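Local coordinates for protein alkane monooxygenase (Geobacillus thermodenitrificans, PDB 3B9O) that belongs to the luciferase-like flavin monooxygenases of TIM-barrel fold and holds flavin mononucleotide, at residues Asp64-Gln68 with Gly317-Lys322; Gln219-Tyr225 with Thr411-Leu416; Arg234-Ala238 with Phe257-Ile261; Thr96-Ala100 with Asp406-Gly410. One frame throughout, in Å; residues are numbered along the deposited sequence.

Contact 1 (Asp64-Gln68 with Gly317-Lys322); sequences DVYRQ and GYDLSK
Tyr66 and Asp319 bring the two segments closest, their CA atoms 4.4 Å apart, where the loop following strand 53-57 runs against the loop that leaves helix 305-316. Apart from a 3-10 turn at Leu320-Ser321, both are irregular, and Gly317 takes a positive phi as it steps out of the helix. Asp319 carries the polar part. With its CG anti to the backbone N (chi1 174°), the carboxylate reaches across and OD1 accepts Arg67 N at 3.0 Å, the donor standing well above the carboxylate plane. The same oxygen takes Ser321 N at 3.0 Å, which makes an Asx turn, and Ser321 OG at 2.8 Å. Around it the packing is mixed: the Tyr66 ring stands steeply to the carboxylate with CD1 3.6 Å from Asp319 OD1, and Arg67 CG lies over the centre of that ring while approaching Ser321 CB to 3.7 Å. Val65 CG1 rests 3.6 Å from Gly317 O. The Tyr66 hydroxyl turns elsewhere, to Glu306 on helix 305-316. Three donors on one buried carboxylate oxygen fix its rotation, probably favour the ionised form, and tie the Asx turn to the backbone of the neighbouring loop.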
loop_
_atom_site.group_PDB
_atom_site.type_symbol
_atom_site.label_atom_id
_atom_site.label_comp_id
_atom_site.label_asym_id
_atom_site.label_seq_id
_atom_site.Cartn_x
_atom_site.Cartn_y
_atom_site.Cartn_z
ATOM N N ASP A 64 -16.386 10.263 8.859
ATOM C CA ASP A 64 -17.510 11.028 9.435
ATOM C C ASP A 64 -18.764 10.164 9.447
ATOM O O ASP A 64 -19.870 10.683 9.373
ATOM C CB ASP A 64 -17.749 12.333 8.646
ATOM C CG ASP A 64 -18.068 12.089 7.184
ATOM O OD1 ASP A 64 -18.241 10.910 6.790
ATOM O OD2 ASP A 64 -18.126 13.074 6.408
ATOM N N VAL A 65 -18.585 8.851 9.509
ATOM C CA VAL A 65 -19.737 7.945 9.440
ATOM C C VAL A 65 -20.222 7.665 10.855
ATOM O O VAL A 65 -21.412 7.838 11.161
ATOM C CB VAL A 65 -19.441 6.642 8.640
ATOM C CG1 VAL A 65 -20.552 5.603 8.860
ATOM C CG2 VAL A 65 -19.276 6.955 7.140
ATOM N N TYR A 66 -19.295 7.253 11.723
ATOM C CA TYR A 66 -19.635 6.969 13.103
ATOM C C TYR A 66 -20.146 8.245 13.818
ATOM O O TYR A 66 -19.514 9.312 13.768
ATOM C CB TYR A 66 -18.449 6.325 13.811
ATOM C CG TYR A 66 -18.624 6.112 15.303
ATOM C CD1 TYR A 66 -19.532 5.175 15.802
ATOM C CD2 TYR A 66 -17.875 6.850 16.213
ATOM C CE1 TYR A 66 -19.676 4.980 17.174
ATOM C CE2 TYR A 66 -18.008 6.670 17.573
ATOM C CZ TYR A 66 -18.922 5.737 18.051
ATOM O OH TYR A 66 -19.034 5.543 19.410
ATOM N N ARG A 67 -21.322 8.108 14.448
ATOM C CA ARG A 67 -22.104 9.209 15.034
ATOM C C ARG A 67 -22.414 10.350 14.073
ATOM O O ARG A 67 -22.626 11.493 14.499
ATOM C CB ARG A 67 -21.468 9.710 16.337
ATOM C CG ARG A 67 -21.165 8.558 17.315
ATOM C CD ARG A 67 -20.467 8.997 18.560
ATOM N NE ARG A 67 -21.249 10.005 19.259
ATOM C CZ ARG A 67 -21.871 9.823 20.427
ATOM N NH1 ARG A 67 -21.806 8.650 21.077
ATOM N NH2 ARG A 67 -22.552 10.835 20.950
ATOM N N GLN A 68 -22.418 10.045 12.778
ATOM C CA GLN A 68 -22.814 10.992 11.735
ATOM C C GLN A 68 -21.969 12.285 11.649
ATOM O O GLN A 68 -22.375 13.291 11.064
ATOM C CB GLN A 68 -24.329 11.287 11.883
ATOM C CG GLN A 68 -25.191 10.019 11.698
ATOM C CD GLN A 68 -24.848 9.300 10.396
ATOM O OE1 GLN A 68 -24.486 8.110 10.397
ATOM N NE2 GLN A 68 -24.927 10.022 9.280
ATOM N N GLY A 317 -18.898 1.706 6.375
ATOM C CA GLY A 317 -20.126 2.436 6.070
ATOM C C GLY A 317 -21.187 2.292 7.153
ATOM O O GLY A 317 -22.211 2.973 7.093
ATOM N N TYR A 318 -20.913 1.428 8.138
ATOM C CA TYR A 318 -21.791 1.178 9.293
ATOM C C TYR A 318 -21.467 2.092 10.472
ATOM O O TYR A 318 -20.350 2.047 11.041
ATOM C CB TYR A 318 -21.729 -0.291 9.765
ATOM C CG TYR A 318 -22.374 -1.247 8.778
ATOM C CD1 TYR A 318 -21.601 -1.937 7.840
ATOM C CD2 TYR A 318 -23.775 -1.440 8.768
ATOM C CE1 TYR A 318 -22.204 -2.804 6.903
ATOM C CE2 TYR A 318 -24.385 -2.298 7.844
ATOM C CZ TYR A 318 -23.594 -2.976 6.918
ATOM O OH TYR A 318 -24.191 -3.817 6.008
ATOM N N ASP A 319 -22.463 2.906 10.833
ATOM C CA ASP A 319 -22.408 3.718 12.032
ATOM C C ASP A 319 -22.990 2.945 13.224
ATOM O O ASP A 319 -24.216 2.916 13.397
ATOM C CB ASP A 319 -23.188 5.034 11.822
ATOM C CG ASP A 319 -23.282 5.860 13.089
ATOM O OD1 ASP A 319 -22.704 5.467 14.114
ATOM O OD2 ASP A 319 -23.932 6.916 13.076
ATOM N N LEU A 320 -22.125 2.361 14.059
ATOM C CA LEU A 320 -22.585 1.469 15.143
ATOM C C LEU A 320 -23.309 2.156 16.314
ATOM O O LEU A 320 -23.823 1.468 17.220
ATOM C CB LEU A 320 -21.426 0.635 15.713
ATOM C CG LEU A 320 -20.678 -0.282 14.745
ATOM C CD1 LEU A 320 -19.636 -1.114 15.486
ATOM C CD2 LEU A 320 -21.658 -1.178 13.967
ATOM N N SER A 321 -23.325 3.494 16.313
ATOM C CA SER A 321 -23.935 4.257 17.411
ATOM C C SER A 321 -25.429 4.151 17.221
ATOM O O SER A 321 -26.193 4.268 18.186
ATOM C CB SER A 321 -23.498 5.723 17.383
ATOM O OG SER A 321 -24.127 6.398 16.320
ATOM N N LYS A 322 -25.797 3.938 15.954
ATOM C CA LYS A 322 -27.148 3.700 15.455
ATOM C C LYS A 322 -27.727 2.304 15.719
ATOM O O LYS A 322 -28.720 1.937 15.087
ATOM C CB LYS A 322 -27.157 3.851 13.936
ATOM C CG LYS A 322 -27.107 5.260 13.431
ATOM C CD LYS A 322 -27.883 5.391 12.143
ATOM C CE LYS A 322 -27.076 4.981 10.931
ATOM N NZ LYS A 322 -27.359 5.908 9.787
#

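Contact 2 (Gln219-Tyr225 with Thr411-Leu416); sequences QRTPVIY and TYREKL
Arg413 reaches from helix 412-416 to the approach of strand 223-225 and grips one carbonyl end-on: NH2 donates to Thr221 O at 3.0 Å, in the carbonyl plane, and NH1 to the same oxygen at 3.2 Å from above that plane. Its charge is met by a salt bridge from NH1 to Glu242, which also accepts Ile224 N, while NH2 has a further acceptor in Tyr422 O. The helix start is capped from within. Thr411 and Glu414 form a capping box: Thr411 OG1 accepts Glu414 N at 3.3 Å, and Glu414 OE1 receives both Thr411 N and Thr411 OG1, while Glu414 OE2 takes Gly420 N. Farther along the strand, Tyr225 OH donates to Tyr412 OH in a short bond of 2.5 Å; the two side chains cross at about a right angle, each hydroxyl near the plane of the other ring. Between these polar ends sits Val223, its CG2 3.7 Å from Tyr412 CD2 and its CG1 3.7 Å from Leu416 CD1. Leu416 CD1 also lies over one face of the Tyr412 ring, toward its rim. All the touching residues are buried, so the arginine's charge is probably paid for by Glu242 and the carbonyl oxygens, which tie the last helix to the loop leading into a barrel strand.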
loop_
_atom_site.group_PDB
_atom_site.type_symbol
_atom_site.label_atom_id
_atom_site.label_comp_id
_atom_site.label_asym_id
_atom_site.label_seq_id
_atom_site.Cartn_x
_atom_site.Cartn_y
_atom_site.Cartn_z
ATOM N N GLN A 219 11.676 2.107 -14.617
ATOM C CA GLN A 219 10.593 1.128 -14.597
ATOM C C GLN A 219 9.499 1.377 -15.623
ATOM O O GLN A 219 8.681 0.472 -15.876
ATOM C CB GLN A 219 9.945 1.136 -13.223
ATOM C CG GLN A 219 10.854 0.633 -12.127
ATOM C CD GLN A 219 10.154 0.497 -10.785
ATOM O OE1 GLN A 219 9.657 1.471 -10.225
ATOM N NE2 GLN A 219 10.174 -0.679 -10.247
ATOM N N ARG A 220 9.446 2.619 -16.120
ATOM C CA ARG A 220 8.346 3.201 -16.899
ATOM C C ARG A 220 7.035 3.240 -16.117
ATOM O O ARG A 220 6.639 4.314 -15.686
ATOM C CB ARG A 220 8.170 2.560 -18.303
ATOM C CG ARG A 220 9.294 2.879 -19.358
ATOM C CD ARG A 220 8.808 2.161 -20.638
ATOM N NE ARG A 220 9.541 2.445 -21.864
ATOM C CZ ARG A 220 9.207 3.395 -22.733
ATOM N NH1 ARG A 220 8.177 4.191 -22.491
ATOM N NH2 ARG A 220 9.913 3.545 -23.856
ATOM N N THR A 221 6.344 2.100 -15.977
ATOM C CA THR A 221 5.174 1.984 -15.099
ATOM C C THR A 221 5.680 1.660 -13.668
ATOM O O THR A 221 6.503 0.745 -13.494
ATOM C CB THR A 221 4.190 0.902 -15.614
ATOM O OG1 THR A 221 3.743 1.255 -16.933
ATOM C CG2 THR A 221 3.020 0.688 -14.662
ATOM N N PRO A 222 5.193 2.395 -12.645
ATOM C CA PRO A 222 5.553 2.031 -11.237
ATOM C C PRO A 222 5.088 0.588 -10.942
ATOM O O PRO A 222 4.152 0.091 -11.597
ATOM C CB PRO A 222 4.730 3.012 -10.389
ATOM C CG PRO A 222 4.405 4.150 -11.293
ATOM C CD PRO A 222 4.272 3.535 -12.694
ATOM N N VAL A 223 5.727 -0.083 -9.987
ATOM C CA VAL A 223 5.217 -1.359 -9.533
ATOM C C VAL A 223 3.776 -1.149 -9.104
ATOM O O VAL A 223 3.467 -0.204 -8.333
ATOM C CB VAL A 223 6.065 -1.955 -8.391
ATOM C CG1 VAL A 223 5.332 -3.174 -7.817
ATOM C CG2 VAL A 223 7.418 -2.388 -8.956
ATOM N N ILE A 224 2.881 -1.991 -9.622
ATOM C CA ILE A 224 1.437 -1.814 -9.363
ATOM C C ILE A 224 0.932 -2.652 -8.194
ATOM O O ILE A 224 0.923 -3.877 -8.241
ATOM C CB ILE A 224 0.552 -2.150 -10.633
ATOM C CG1 ILE A 224 1.012 -1.342 -11.868
ATOM C CG2 ILE A 224 -0.999 -1.935 -10.258
ATOM C CD1 ILE A 224 0.901 0.205 -11.702
ATOM N N TYR A 225 0.566 -1.992 -7.109
ATOM C CA TYR A 225 -0.108 -2.644 -5.992
ATOM C C TYR A 225 -1.592 -2.421 -6.097
ATOM O O TYR A 225 -2.034 -1.460 -6.747
ATOM C CB TYR A 225 0.327 -1.988 -4.662
ATOM C CG TYR A 225 1.553 -2.600 -4.048
ATOM C CD1 TYR A 225 1.449 -3.482 -2.941
ATOM C CD2 TYR A 225 2.820 -2.355 -4.603
ATOM C CE1 TYR A 225 2.628 -4.081 -2.361
ATOM C CE2 TYR A 225 3.979 -2.925 -4.052
ATOM C CZ TYR A 225 3.885 -3.773 -2.922
ATOM O OH TYR A 225 5.062 -4.308 -2.384
ATOM N N THR A 411 16.116 -1.878 -9.971
ATOM C CA THR A 411 14.829 -1.257 -9.673
ATOM C C THR A 411 14.023 -2.080 -8.639
ATOM O O THR A 411 14.334 -3.254 -8.333
ATOM C CB THR A 411 14.001 -1.153 -10.978
ATOM O OG1 THR A 411 13.816 -2.468 -11.494
ATOM C CG2 THR A 411 14.705 -0.308 -12.032
ATOM N N TYR A 412 12.978 -1.471 -8.096
ATOM C CA TYR A 412 12.086 -2.209 -7.193
ATOM C C TYR A 412 11.453 -3.414 -7.920
ATOM O O TYR A 412 11.351 -4.514 -7.341
ATOM C CB TYR A 412 11.014 -1.247 -6.630
ATOM C CG TYR A 412 10.061 -1.867 -5.627
ATOM C CD1 TYR A 412 10.497 -2.834 -4.704
ATOM C CD2 TYR A 412 8.724 -1.454 -5.569
ATOM C CE1 TYR A 412 9.597 -3.425 -3.784
ATOM C CE2 TYR A 412 7.817 -2.009 -4.612
ATOM C CZ TYR A 412 8.272 -2.980 -3.731
ATOM O OH TYR A 412 7.401 -3.538 -2.817
ATOM N N ARG A 413 11.036 -3.247 -9.173
ATOM C CA ARG A 413 10.461 -4.413 -9.877
ATOM C C ARG A 413 11.463 -5.588 -9.942
ATOM O O ARG A 413 11.088 -6.769 -9.811
ATOM C CB ARG A 413 9.899 -4.058 -11.269
ATOM C CG ARG A 413 9.274 -5.293 -12.018
ATOM C CD ARG A 413 7.928 -5.000 -12.679
ATOM N NE ARG A 413 8.105 -3.816 -13.398
ATOM C CZ ARG A 413 7.418 -2.669 -13.448
ATOM N NH1 ARG A 413 6.206 -2.374 -12.966
ATOM N NH2 ARG A 413 8.042 -1.782 -14.159
ATOM N N GLU A 414 12.734 -5.264 -10.117
ATOM C CA GLU A 414 13.779 -6.313 -10.123
ATOM C C GLU A 414 13.998 -6.963 -8.747
ATOM O O GLU A 414 14.213 -8.181 -8.669
ATOM C CB GLU A 414 15.067 -5.748 -10.678
ATOM C CG GLU A 414 15.013 -5.495 -12.181
ATOM C CD GLU A 414 16.197 -4.675 -12.642
ATOM O OE1 GLU A 414 16.253 -3.467 -12.350
ATOM O OE2 GLU A 414 17.086 -5.264 -13.287
ATOM N N LYS A 415 13.895 -6.172 -7.676
ATOM C CA LYS A 415 13.952 -6.681 -6.299
ATOM C C LYS A 415 12.806 -7.661 -6.039
ATOM O O LYS A 415 12.946 -8.618 -5.244
ATOM C CB LYS A 415 13.959 -5.527 -5.278
ATOM C CG LYS A 415 15.287 -4.785 -5.312
ATOM C CD LYS A 415 15.143 -3.307 -4.923
ATOM C CE LYS A 415 16.488 -2.749 -4.339
ATOM N NZ LYS A 415 17.481 -2.583 -5.394
ATOM N N LEU A 416 11.702 -7.461 -6.754
ATOM C CA LEU A 416 10.521 -8.312 -6.590
ATOM C C LEU A 416 10.536 -9.536 -7.535
ATOM O O LEU A 416 10.209 -10.636 -7.113
ATOM C CB LEU A 416 9.214 -7.516 -6.817
ATOM C CG LEU A 416 8.733 -6.511 -5.757
ATOM C CD1 LEU A 416 7.646 -5.600 -6.324
ATOM C CD2 LEU A 416 8.215 -7.291 -4.530
#

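Contact 3 (Arg234-Ala238 with Phe257-Ile261); sequences REFAA and FVDDI
Arg234 and Asp260 form a salt bridge between the two helices, with NH1 2.8 Å from OD1 and an almost straight N-H...O angle of 176°. The oxygen lies in the guanidinium plane, at its edge, yet the nitrogen stands well out of the carboxylate plane, so the two flat groups are tilted rather than laid side by side. Asp260 OD1 is shared with Arg264, which brings the two arginines close to each other around one carboxylate and also pairs with Glu235, while Arg234 NE is held by Met229 O. These bonds fix the guanidinium from more than one direction. Phe257 then comes in over a face of that group: its CE2 sits 3.6 Å from Arg234 NE, toward the rim, with the planes 58° apart, and its CD2 touches Arg234 CD at 3.6 Å. The bend of the arginine chain at chi3 turns the guanidinium off the line of the aliphatic stem. Inward from the charges the contact becomes apolar. Ile261 CG1 packs 4.0 Å from Arg234 CG, and its CG2 lies 4.2 Å from Ala238 CB, where the small alanine side chain lets the backbones close to 5.4 Å between the CA atoms of Ala238 and Ile261. The helix axes cross at -60°. Ala237 and Ile261 also rest on Val244 of strand 243-246: successive outer helices packed against each other and on the strand between them, as in a TIM barrel.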
loop_
_atom_site.group_PDB
_atom_site.type_symbol
_atom_site.label_atom_id
_atom_site.label_comp_id
_atom_site.label_asym_id
_atom_site.label_seq_id
_atom_site.Cartn_x
_atom_site.Cartn_y
_atom_site.Cartn_z
ATOM N N ARG A 234 -10.935 -7.870 -6.204
ATOM C CA ARG A 234 -10.093 -9.056 -6.451
ATOM C C ARG A 234 -9.952 -9.268 -7.920
ATOM O O ARG A 234 -8.891 -9.645 -8.390
ATOM C CB ARG A 234 -10.655 -10.329 -5.791
ATOM C CG ARG A 234 -10.322 -10.456 -4.310
ATOM C CD ARG A 234 -10.875 -11.782 -3.709
ATOM N NE ARG A 234 -12.137 -11.438 -3.097
ATOM C CZ ARG A 234 -13.306 -12.022 -3.270
ATOM N NH1 ARG A 234 -13.474 -13.105 -4.027
ATOM N NH2 ARG A 234 -14.314 -11.505 -2.613
ATOM N N GLU A 235 -11.027 -9.004 -8.671
ATOM C CA GLU A 235 -10.965 -9.126 -10.126
ATOM C C GLU A 235 -9.998 -8.096 -10.725
ATOM O O GLU A 235 -9.256 -8.381 -11.690
ATOM C CB GLU A 235 -12.360 -8.932 -10.724
ATOM C CG GLU A 235 -12.405 -9.213 -12.218
ATOM C CD GLU A 235 -12.241 -10.696 -12.553
ATOM O OE1 GLU A 235 -11.874 -10.984 -13.693
ATOM O OE2 GLU A 235 -12.467 -11.568 -11.680
ATOM N N PHE A 236 -10.047 -6.889 -10.167
ATOM C CA PHE A 236 -9.170 -5.785 -10.584
ATOM C C PHE A 236 -7.704 -6.093 -10.326
ATOM O O PHE A 236 -6.867 -5.865 -11.187
ATOM C CB PHE A 236 -9.541 -4.489 -9.850
ATOM C CG PHE A 236 -8.774 -3.278 -10.334
ATOM C CD1 PHE A 236 -9.212 -2.569 -11.431
ATOM C CD2 PHE A 236 -7.619 -2.852 -9.694
ATOM C CE1 PHE A 236 -8.520 -1.451 -11.888
ATOM C CE2 PHE A 236 -6.917 -1.715 -10.155
ATOM C CZ PHE A 236 -7.387 -1.026 -11.249
ATOM N N ALA A 237 -7.400 -6.554 -9.108
ATOM C CA ALA A 237 -6.110 -7.140 -8.756
ATOM C C ALA A 237 -5.612 -8.186 -9.757
ATOM O O ALA A 237 -4.472 -8.114 -10.221
ATOM C CB ALA A 237 -6.192 -7.759 -7.317
ATOM N N ALA A 238 -6.476 -9.156 -10.106
ATOM C CA ALA A 238 -6.126 -10.245 -11.035
ATOM C C ALA A 238 -5.714 -9.712 -12.393
ATOM O O ALA A 238 -4.743 -10.194 -13.015
ATOM C CB ALA A 238 -7.312 -11.235 -11.175
ATOM N N PHE A 257 -7.976 -16.431 -0.554
ATOM C CA PHE A 257 -7.891 -15.212 -1.360
ATOM C C PHE A 257 -6.738 -15.252 -2.356
ATOM O O PHE A 257 -6.891 -14.801 -3.484
ATOM C CB PHE A 257 -7.902 -13.949 -0.472
ATOM C CG PHE A 257 -9.240 -13.701 0.181
ATOM C CD1 PHE A 257 -9.378 -13.726 1.563
ATOM C CD2 PHE A 257 -10.378 -13.502 -0.607
ATOM C CE1 PHE A 257 -10.620 -13.525 2.158
ATOM C CE2 PHE A 257 -11.620 -13.298 -0.023
ATOM C CZ PHE A 257 -11.738 -13.308 1.362
ATOM N N VAL A 258 -5.609 -15.835 -1.934
ATOM C CA VAL A 258 -4.432 -16.002 -2.791
ATOM C C VAL A 258 -4.878 -16.842 -4.000
ATOM O O VAL A 258 -4.678 -16.458 -5.153
ATOM C CB VAL A 258 -3.259 -16.701 -2.022
ATOM C CG1 VAL A 258 -2.174 -17.205 -2.967
ATOM C CG2 VAL A 258 -2.629 -15.744 -0.995
ATOM N N ASP A 259 -5.532 -17.963 -3.698
ATOM C CA ASP A 259 -5.960 -18.933 -4.729
ATOM C C ASP A 259 -7.021 -18.300 -5.647
ATOM O O ASP A 259 -6.963 -18.458 -6.867
ATOM C CB ASP A 259 -6.494 -20.222 -4.052
ATOM C CG ASP A 259 -5.374 -21.102 -3.478
ATOM O OD1 ASP A 259 -4.193 -20.833 -3.730
ATOM O OD2 ASP A 259 -5.660 -22.081 -2.774
ATOM N N ASP A 260 -7.912 -17.496 -5.057
ATOM C CA ASP A 260 -9.007 -16.842 -5.793
ATOM C C ASP A 260 -8.473 -15.868 -6.837
ATOM O O ASP A 260 -8.846 -15.914 -8.023
ATOM C CB ASP A 260 -9.923 -16.114 -4.826
ATOM C CG ASP A 260 -11.160 -15.559 -5.501
ATOM O OD1 ASP A 260 -11.362 -14.343 -5.402
ATOM O OD2 ASP A 260 -11.912 -16.350 -6.125
ATOM N N ILE A 261 -7.559 -15.014 -6.403
ATOM C CA ILE A 261 -6.929 -14.071 -7.318
ATOM C C ILE A 261 -6.109 -14.741 -8.383
ATOM O O ILE A 261 -6.177 -14.336 -9.546
ATOM C CB ILE A 261 -6.102 -12.982 -6.580
ATOM C CG1 ILE A 261 -7.042 -12.043 -5.867
ATOM C CG2 ILE A 261 -5.287 -12.131 -7.552
ATOM C CD1 ILE A 261 -6.336 -11.328 -4.764
#

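Contact 4 (Thr96-Ala100 with Asp406-Gly410); sequences TKHLA and DYEEG
His98 and Tyr407 mark the closest passage of two irregular segments, 6.9 Å between CA atoms, where the loop before strand 100-106 meets the one before helix 412-417. Their side chains slide past each other in opposite directions, each laying its CB on the other's ring. His98 CB stands 3.4 Å from the centroid of the Tyr407 ring, and Tyr407 CB is 3.6 Å from the centroid of the His98 ring: a reciprocal pair of CH-pi contacts. The ring planes are only 20° apart but barely overlap, so the CB groups rather than a full stack make the fit. Lys97 CG covers the opposite face of the imidazole. At the edge of that ring, Glu409 OE1 approaches His98 CE1 to 3.1 Å with its carboxylate nearly perpendicular, and Lys97 NZ stays 4.1 Å from Glu409 OE2, near but beyond a salt bridge. A water joins the backbones, donating to Lys97 O at 3.0 Å and to Gly410 O at 3.1 Å. The tyrosine hydroxyl is bound to Phe51 O, while Glu47 of helix 36-48 takes the backbone N of His98. This is surface packing in which the C-terminal extension lies across a helix-to-strand turn of the barrel.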
loop_
_atom_site.group_PDB
_atom_site.type_symbol
_atom_site.label_atom_id
_atom_site.label_comp_id
_atom_site.label_asym_id
_atom_site.label_seq_id
_atom_site.Cartn_x
_atom_site.Cartn_y
_atom_site.Cartn_z
ATOM N N THR A 96 18.398 7.232 0.960
ATOM C CA THR A 96 18.452 5.772 0.810
ATOM C C THR A 96 18.921 5.315 -0.584
ATOM O O THR A 96 18.793 6.052 -1.563
ATOM C CB THR A 96 17.054 5.114 1.130
ATOM O OG1 THR A 96 16.071 5.677 0.247
ATOM C CG2 THR A 96 16.620 5.362 2.579
ATOM N N LYS A 97 19.492 4.098 -0.651
ATOM C CA LYS A 97 20.005 3.537 -1.885
ATOM C C LYS A 97 19.072 2.527 -2.556
ATOM O O LYS A 97 19.032 2.450 -3.773
ATOM C CB LYS A 97 21.369 2.880 -1.619
ATOM C CG LYS A 97 22.045 2.369 -2.853
ATOM C CD LYS A 97 23.394 1.736 -2.504
ATOM C CE LYS A 97 24.061 1.115 -3.732
ATOM N NZ LYS A 97 25.358 0.478 -3.299
ATOM N N HIS A 98 18.372 1.727 -1.746
ATOM C CA HIS A 98 17.602 0.571 -2.208
ATOM C C HIS A 98 16.156 0.558 -1.773
ATOM O O HIS A 98 15.325 -0.007 -2.474
ATOM C CB HIS A 98 18.214 -0.696 -1.623
ATOM C CG HIS A 98 19.589 -0.970 -2.108
ATOM N ND1 HIS A 98 19.846 -1.313 -3.417
ATOM C CD2 HIS A 98 20.786 -0.976 -1.462
ATOM C CE1 HIS A 98 21.148 -1.492 -3.569
ATOM N NE2 HIS A 98 21.736 -1.319 -2.397
ATOM N N LEU A 99 15.865 1.132 -0.602
ATOM C CA LEU A 99 14.499 1.188 -0.101
ATOM C C LEU A 99 13.541 1.744 -1.178
ATOM O O LEU A 99 13.821 2.793 -1.796
ATOM C CB LEU A 99 14.423 2.010 1.185
ATOM C CG LEU A 99 13.044 2.040 1.908
ATOM C CD1 LEU A 99 12.697 0.679 2.642
ATOM C CD2 LEU A 99 12.987 3.192 2.903
ATOM N N ALA A 100 12.448 1.022 -1.430
ATOM C CA ALA A 100 11.428 1.450 -2.400
ATOM C C ALA A 100 10.227 2.123 -1.674
ATOM O O ALA A 100 10.130 2.087 -0.449
ATOM C CB ALA A 100 10.939 0.261 -3.242
ATOM N N ASP A 406 21.175 -8.675 2.562
ATOM C CA ASP A 406 21.402 -7.361 1.959
ATOM C C ASP A 406 20.702 -7.312 0.618
ATOM O O ASP A 406 20.269 -8.323 0.093
ATOM C CB ASP A 406 22.896 -7.065 1.802
ATOM C CG ASP A 406 23.220 -5.550 1.875
ATOM O OD1 ASP A 406 22.302 -4.693 1.807
ATOM O OD2 ASP A 406 24.428 -5.238 2.004
ATOM N N TYR A 407 20.545 -6.112 0.089
ATOM C CA TYR A 407 19.683 -5.881 -1.079
ATOM C C TYR A 407 20.258 -6.409 -2.392
ATOM O O TYR A 407 21.484 -6.392 -2.575
ATOM C CB TYR A 407 19.496 -4.356 -1.252
ATOM C CG TYR A 407 18.615 -3.703 -0.217
ATOM C CD1 TYR A 407 19.172 -3.048 0.877
ATOM C CD2 TYR A 407 17.231 -3.706 -0.353
ATOM C CE1 TYR A 407 18.361 -2.402 1.817
ATOM C CE2 TYR A 407 16.408 -3.081 0.582
ATOM C CZ TYR A 407 16.989 -2.431 1.665
ATOM O OH TYR A 407 16.209 -1.778 2.594
ATOM N N GLU A 408 19.365 -6.826 -3.308
ATOM C CA GLU A 408 19.750 -7.087 -4.711
ATOM C C GLU A 408 19.861 -5.752 -5.446
ATOM O O GLU A 408 19.186 -4.769 -5.092
ATOM C CB GLU A 408 18.662 -7.919 -5.433
ATOM C CG GLU A 408 18.362 -9.294 -4.883
ATOM C CD GLU A 408 19.391 -10.330 -5.292
ATOM O OE1 GLU A 408 19.833 -10.301 -6.467
ATOM O OE2 GLU A 408 19.758 -11.171 -4.438
ATOM N N GLU A 409 20.667 -5.690 -6.505
ATOM C CA GLU A 409 20.697 -4.419 -7.209
ATOM C C GLU A 409 19.615 -4.322 -8.263
ATOM O O GLU A 409 19.116 -5.341 -8.800
ATOM C CB GLU A 409 22.069 -4.026 -7.777
ATOM C CG GLU A 409 22.246 -2.466 -7.827
ATOM C CD GLU A 409 22.940 -1.866 -6.567
ATOM O OE1 GLU A 409 23.259 -2.622 -5.610
ATOM O OE2 GLU A 409 23.157 -0.628 -6.545
ATOM N N GLY A 410 19.195 -3.088 -8.487
ATOM C CA GLY A 410 18.253 -2.816 -9.535
ATOM C C GLY A 410 17.050 -2.019 -9.056
ATOM O O GLY A 410 16.973 -1.542 -7.916
HETATM O O HOH W 1 18.322 0.524 -5.970
#

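How the contacts relate
Contact 2 is wholly buried, contact 3 half so, contact 1 partly exposed, and contact 4 lies at the surface. Contacts 2 and 4 belong together: residues 406-410 lead directly into the helix of contact 2, Lys415 NZ probably bonds to Glu408 O and Gly410 O, and Tyr412 packs on Ala100. Both attach the C-terminal part of the chain to the barrel. Contact 3 is nested within the loop that contact 2 closes, helix 231-240 coming right after strand 223-227, though the two do not touch. Contact 1 lies apart, about 39 Å from contact 2 between centres. Buried arginine-to-carbonyl bonds, a salt bridge between helices, a shared loop carboxylate and ring-on-CB packing distinguish the four.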